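One contact in two related proteins. Structure 1 is lactaldehyde dehydrogenase from Escherichia coli, which catalyses the irreversible NAD-dependent oxidation of L-lactaldehyde to L-lactate and also oxidises glycolaldehyde in sugar breakdown: PDB 2IMP (chain A, 2.10 Å), residues D113-W118 and M163-L168. Structure 2 is D-glyceraldehyde dehydrogenase (NADP(+)) from Thermoplasma acidophilum: PDB 5IZD (chain B, 2.05 Å), residues Q109-W114 and L159-L164. Both blocks share one frame: the second was fitted to the first on N, CA, C and O of the twelve residues, RMSD 0.31 Å. Numbering follows each deposited sequence.

Structure 1 (2IMP); sequences DYMAEW and MAPALL.
Met115 sets CG anti to its carbonyl carbon (chi1 -79°), and the chain bends at chi2 (-66°), which carries SD and CE obliquely across the ring of Pro165. SD lies 3.8 Å from CG of Pro165, while nearer the backbone CB of Met115 rests on CB of Ala164 at 3.8 Å. One turn further on, Leu168 places its CG 3.5 Å from O of Met115, and its CD1 packs 4.0 Å from CB of Trp118. This buried, apolar contact joins the end of helix 98-116 to helix 155-168, the helix of a beta-alpha-beta crossover between parallel strands 134-149 and 172-176. Asp113, which takes no part, forms a salt bridge with Arg80 and a hydrogen bond with Ser76. Glu117 forms salt bridges with Arg121 and Arg73 of the second subunit, which places this helix end at a subunit interface.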
loop_
_atom_site.group_PDB
_atom_site.type_symbol
_atom_site.label_atom_id
_atom_site.label_comp_id
_atom_site.label_asym_id
_atom_site.label_seq_id
_atom_site.Cartn_x
_atom_site.Cartn_y
_atom_site.Cartn_z
ATOM N N ASP A 113 10.093 -17.854 10.649
ATOM C CA ASP A 113 11.125 -16.978 10.114
ATOM C C ASP A 113 10.519 -15.940 9.147
ATOM O O ASP A 113 10.851 -14.758 9.203
ATOM C CB ASP A 113 12.197 -17.781 9.365
ATOM C CG ASP A 113 13.176 -18.475 10.302
ATOM O OD1 ASP A 113 13.316 -18.037 11.465
ATOM O OD2 ASP A 113 13.822 -19.452 9.862
ATOM N N TYR A 114 9.645 -16.417 8.263
ATOM C CA TYR A 114 8.964 -15.536 7.322
ATOM C C TYR A 114 8.207 -14.411 8.057
ATOM O O TYR A 114 8.350 -13.233 7.724
ATOM C CB TYR A 114 7.988 -16.337 6.445
ATOM C CG TYR A 114 6.977 -15.476 5.716
ATOM C CD1 TYR A 114 7.333 -14.732 4.590
ATOM C CD2 TYR A 114 5.679 -15.351 6.202
ATOM C CE1 TYR A 114 6.410 -13.872 3.973
ATOM C CE2 TYR A 114 4.758 -14.500 5.603
ATOM C CZ TYR A 114 5.126 -13.764 4.496
ATOM O OH TYR A 114 4.209 -12.903 3.948
ATOM N N MET A 115 7.423 -14.790 9.063
ATOM C CA MET A 115 6.686 -13.806 9.849
ATOM C C MET A 115 7.601 -12.806 10.590
ATOM O O MET A 115 7.309 -11.612 10.649
ATOM C CB MET A 115 5.769 -14.509 10.851
ATOM C CG MET A 115 4.481 -15.044 10.233
ATOM S SD MET A 115 3.400 -13.711 9.630
ATOM C CE MET A 115 2.317 -14.605 8.552
ATOM N N ALA A 116 8.711 -13.302 11.136
ATOM C CA ALA A 116 9.650 -12.431 11.836
ATOM C C ALA A 116 10.178 -11.298 10.922
ATOM O O ALA A 116 10.552 -10.227 11.392
ATOM C CB ALA A 116 10.829 -13.250 12.382
ATOM N N GLU A 117 10.184 -11.570 9.621
ATOM C CA GLU A 117 10.650 -10.609 8.631
ATOM C C GLU A 117 9.734 -9.372 8.483
ATOM O O GLU A 117 10.113 -8.392 7.847
ATOM C CB GLU A 117 10.810 -11.299 7.268
ATOM C CG GLU A 117 11.706 -12.524 7.323
ATOM C CD GLU A 117 11.801 -13.253 5.998
ATOM O OE1 GLU A 117 10.840 -13.201 5.201
ATOM O OE2 GLU A 117 12.837 -13.901 5.760
ATOM N N TRP A 118 8.537 -9.442 9.061
ATOM C CA TRP A 118 7.611 -8.312 9.009
ATOM C C TRP A 118 7.979 -7.175 9.982
ATOM O O TRP A 118 7.468 -6.062 9.865
ATOM C CB TRP A 118 6.171 -8.770 9.304
ATOM C CG TRP A 118 5.474 -9.380 8.117
ATOM C CD1 TRP A 118 5.004 -10.658 8.009
ATOM C CD2 TRP A 118 5.201 -8.744 6.856
ATOM N NE1 TRP A 118 4.461 -10.860 6.759
ATOM C CE2 TRP A 118 4.569 -9.703 6.032
ATOM C CE3 TRP A 118 5.433 -7.459 6.345
ATOM C CZ2 TRP A 118 4.163 -9.421 4.720
ATOM C CZ3 TRP A 118 5.028 -7.174 5.031
ATOM C CH2 TRP A 118 4.399 -8.155 4.238
ATOM N N MET A 163 0.714 -17.691 16.914
ATOM C CA MET A 163 1.696 -17.032 17.774
ATOM C C MET A 163 2.775 -16.168 17.064
ATOM O O MET A 163 3.191 -15.144 17.603
ATOM C CB MET A 163 2.382 -18.064 18.695
ATOM C CG MET A 163 3.464 -18.930 18.047
ATOM S SD MET A 163 5.084 -18.111 17.887
ATOM C CE MET A 163 5.679 -18.170 19.566
ATOM N N ALA A 164 3.215 -16.580 15.878
ATOM C CA ALA A 164 4.231 -15.820 15.154
ATOM C C ALA A 164 3.782 -14.370 14.812
ATOM O O ALA A 164 4.462 -13.406 15.167
ATOM C CB ALA A 164 4.647 -16.576 13.880
ATOM N N PRO A 165 2.630 -14.215 14.133
ATOM C CA PRO A 165 2.146 -12.868 13.788
ATOM C C PRO A 165 1.810 -12.106 15.094
ATOM O O PRO A 165 2.093 -10.917 15.225
ATOM C CB PRO A 165 0.880 -13.138 12.974
ATOM C CG PRO A 165 1.026 -14.572 12.527
ATOM C CD PRO A 165 1.687 -15.247 13.675
ATOM N N ALA A 166 1.201 -12.815 16.042
ATOM C CA ALA A 166 0.837 -12.212 17.320
ATOM C C ALA A 166 2.034 -11.582 18.051
ATOM O O ALA A 166 2.009 -10.396 18.397
ATOM C CB ALA A 166 0.162 -13.250 18.222
ATOM N N LEU A 167 3.078 -12.381 18.271
ATOM C CA LEU A 167 4.272 -11.883 18.950
ATOM C C LEU A 167 5.027 -10.781 18.184
ATOM O O LEU A 167 5.456 -9.785 18.772
ATOM C CB LEU A 167 5.238 -13.029 19.246
ATOM C CG LEU A 167 5.129 -13.621 20.652
ATOM C CD1 LEU A 167 3.702 -14.084 20.910
ATOM C CD2 LEU A 167 6.115 -14.778 20.793
ATOM N N LEU A 168 5.189 -10.986 16.882
ATOM C CA LEU A 168 5.882 -10.015 16.047
ATOM C C LEU A 168 5.321 -8.587 16.198
ATOM O O LEU A 168 6.073 -7.631 16.336
ATOM C CB LEU A 168 5.807 -10.449 14.577
ATOM C CG LEU A 168 6.685 -9.715 13.546
ATOM C CD1 LEU A 168 6.149 -8.304 13.292
ATOM C CD2 LEU A 168 8.134 -9.669 14.042
#

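Structure 2 (5IZD); sequences QYYAEW and LAPALL.
Tyr111 sets CG anti to its carbonyl carbon (chi1 -72°), and chi2 of -64° turns one ring face to Pro161, the two side chains crossing at a slant. CD of Pro161 lies 3.8 Å from the ring centroid, 20° off the normal, a CH-pi contact; nearer the backbone CB of Tyr111 rests on CB of Ala160 at 3.7 Å. CD2 of Tyr110 stands over the opposite face. One turn further on, Leu164 places its CG 3.4 Å from O of Tyr111, and its CD1 packs 4.2 Å from CB of Trp114. Gln109, which takes no part, gives NE2 to OE2 of Glu113 at 3.0 Å, nearly straight, from above the carboxylate plane; its OE1 accepts from Lys72. Glu113 also forms a salt bridge with Lys117 of the second subunit and a hydrogen bond with Tyr69 of that subunit.

Structure 1 against structure 2
The central exchange puts the ring of Tyr111(B) where the bent chain of Met115(A) ran. One side of the ring, CG, CD1 and CE1, follows the thioether: after superposition CG of Met115(A) and CG of Tyr111(B) are 0.4 Å apart, SD of Met115(A) and CD1 of Tyr111(B) 0.3 Å, and CE of Met115(A) and CE1 of Tyr111(B) 0.5 Å. CE2, CZ and OH of Tyr111(B) come in addition, so a flexible chain gives way to a flat, wider group that ends in a hydroxyl. The CA atoms that can be compared coincide within the error, and Trp118(A) and Trp114(B) keep their place. The touch on Ala164(A) and Ala160(B) persists, as does that on Pro165(A) and Pro161(B).

At Asp113(A) the carboxylate goes, and the longer amide of Gln109(B) leaves in another direction, chi1 passing from -78° to 179°. Its NE2 bonds OE2 of Glu113(B) at 3.0 Å; OD2 of Asp113(A) and OE2 of Glu117(A) are too far apart, at 7.0 Å. This new link may steady the glutamate. Away from the contact, chi1 passes from 78° in Met163(A) to -62° in Leu159(B): CG, SD and CE of Met163(A) go, CG, CD1 and CD2 of Leu159(B) come elsewhere, and the touch on Leu167(A) and Leu163(B) is kept, although that leucine lies differently.

Structure 2 (5IZD)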
loop_
_atom_site.group_PDB
_atom_site.type_symbol
_atom_site.label_atom_id
_atom_site.label_comp_id
_atom_site.label_asym_id
_atom_site.label_seq_id
_atom_site.Cartn_x
_atom_site.Cartn_y
_atom_site.Cartn_z
ATOM N N GLN B 109 10.144 -17.857 10.506
ATOM C CA GLN B 109 11.041 -16.967 9.765
ATOM C C GLN B 109 10.271 -15.855 9.028
ATOM O O GLN B 109 10.528 -14.688 9.237
ATOM C CB GLN B 109 11.862 -17.739 8.763
ATOM C CG GLN B 109 12.804 -16.876 7.949
ATOM C CD GLN B 109 13.939 -16.272 8.749
ATOM O OE1 GLN B 109 14.316 -16.778 9.778
ATOM N NE2 GLN B 109 14.489 -15.174 8.257
ATOM N N TYR B 110 9.292 -16.268 8.251
ATOM C CA TYR B 110 8.531 -15.374 7.400
ATOM C C TYR B 110 7.843 -14.280 8.223
ATOM O O TYR B 110 7.956 -13.103 7.870
ATOM C CB TYR B 110 7.503 -16.131 6.599
ATOM C CG TYR B 110 6.546 -15.210 5.855
ATOM C CD1 TYR B 110 6.866 -14.690 4.573
ATOM C CD2 TYR B 110 5.304 -14.859 6.422
ATOM C CE1 TYR B 110 5.970 -13.857 3.898
ATOM C CE2 TYR B 110 4.445 -13.983 5.773
ATOM C CZ TYR B 110 4.785 -13.497 4.510
ATOM O OH TYR B 110 3.900 -12.650 3.912
ATOM N N TYR B 111 7.171 -14.647 9.325
ATOM C CA TYR B 111 6.471 -13.653 10.119
ATOM C C TYR B 111 7.418 -12.696 10.830
ATOM O O TYR B 111 7.150 -11.465 10.889
ATOM C CB TYR B 111 5.471 -14.264 11.093
ATOM C CG TYR B 111 4.252 -14.832 10.412
ATOM C CD1 TYR B 111 3.383 -14.022 9.725
ATOM C CD2 TYR B 111 3.973 -16.185 10.453
ATOM C CE1 TYR B 111 2.293 -14.520 9.075
ATOM C CE2 TYR B 111 2.860 -16.708 9.838
ATOM C CZ TYR B 111 2.006 -15.865 9.151
ATOM O OH TYR B 111 0.880 -16.342 8.483
ATOM N N ALA B 112 8.517 -13.231 11.363
ATOM C CA ALA B 112 9.530 -12.397 11.976
ATOM C C ALA B 112 10.156 -11.410 10.995
ATOM O O ALA B 112 10.472 -10.288 11.392
ATOM C CB ALA B 112 10.588 -13.228 12.678
ATOM N N GLU B 113 10.266 -11.775 9.716
ATOM C CA GLU B 113 10.792 -10.819 8.681
ATOM C C GLU B 113 9.961 -9.560 8.424
ATOM O O GLU B 113 10.441 -8.611 7.779
ATOM C CB GLU B 113 11.059 -11.527 7.348
ATOM C CG GLU B 113 12.198 -12.594 7.381
ATOM C CD GLU B 113 12.221 -13.487 6.147
ATOM O OE1 GLU B 113 11.156 -13.587 5.512
ATOM O OE2 GLU B 113 13.266 -14.077 5.762
ATOM N N TRP B 114 8.772 -9.511 8.980
ATOM C CA TRP B 114 7.914 -8.355 8.879
ATOM C C TRP B 114 8.297 -7.233 9.846
ATOM O O TRP B 114 7.677 -6.213 9.858
ATOM C CB TRP B 114 6.462 -8.722 9.025
ATOM C CG TRP B 114 5.872 -9.211 7.798
ATOM C CD1 TRP B 114 5.490 -10.447 7.549
ATOM C CD2 TRP B 114 5.545 -8.447 6.637
ATOM N NE1 TRP B 114 4.960 -10.545 6.318
ATOM C CE2 TRP B 114 4.988 -9.319 5.724
ATOM C CE3 TRP B 114 5.688 -7.111 6.284
ATOM C CZ2 TRP B 114 4.555 -8.909 4.481
ATOM C CZ3 TRP B 114 5.275 -6.717 5.048
ATOM C CH2 TRP B 114 4.721 -7.601 4.164
ATOM N N LEU B 159 1.150 -17.846 16.745
ATOM C CA LEU B 159 2.070 -17.188 17.696
ATOM C C LEU B 159 3.042 -16.239 17.003
ATOM O O LEU B 159 3.251 -15.147 17.482
ATOM C CB LEU B 159 2.908 -18.171 18.546
ATOM C CG LEU B 159 2.252 -19.149 19.510
ATOM C CD1 LEU B 159 3.329 -19.961 20.162
ATOM C CD2 LEU B 159 1.442 -18.491 20.581
ATOM N N ALA B 160 3.645 -16.640 15.896
ATOM C CA ALA B 160 4.648 -15.743 15.265
ATOM C C ALA B 160 4.110 -14.363 14.908
ATOM O O ALA B 160 4.692 -13.365 15.359
ATOM C CB ALA B 160 5.361 -16.383 14.094
ATOM N N PRO B 161 2.967 -14.292 14.180
ATOM C CA PRO B 161 2.531 -12.936 13.812
ATOM C C PRO B 161 1.955 -12.171 14.996
ATOM O O PRO B 161 2.066 -10.939 15.042
ATOM C CB PRO B 161 1.423 -13.167 12.774
ATOM C CG PRO B 161 0.972 -14.588 12.981
ATOM C CD PRO B 161 2.181 -15.316 13.466
ATOM N N ALA B 162 1.273 -12.861 15.890
ATOM C CA ALA B 162 0.722 -12.201 17.078
ATOM C C ALA B 162 1.811 -11.538 17.909
ATOM O O ALA B 162 1.726 -10.321 18.250
ATOM C CB ALA B 162 -0.121 -13.166 17.923
ATOM N N LEU B 163 2.868 -12.306 18.157
ATOM C CA LEU B 163 4.007 -11.801 18.905
ATOM C C LEU B 163 4.818 -10.736 18.159
ATOM O O LEU B 163 5.233 -9.765 18.756
ATOM C CB LEU B 163 4.913 -12.967 19.340
ATOM C CG LEU B 163 4.255 -13.913 20.362
ATOM C CD1 LEU B 163 5.109 -15.179 20.552
ATOM C CD2 LEU B 163 4.006 -13.309 21.738
ATOM N N LEU B 164 5.053 -10.903 16.862
ATOM C CA LEU B 164 5.869 -9.963 16.127
ATOM C C LEU B 164 5.224 -8.588 16.202
ATOM O O LEU B 164 5.921 -7.595 16.460
ATOM C CB LEU B 164 6.078 -10.440 14.685
ATOM C CG LEU B 164 6.924 -9.585 13.742
ATOM C CD1 LEU B 164 6.249 -8.303 13.197
ATOM C CD2 LEU B 164 8.229 -9.271 14.403
#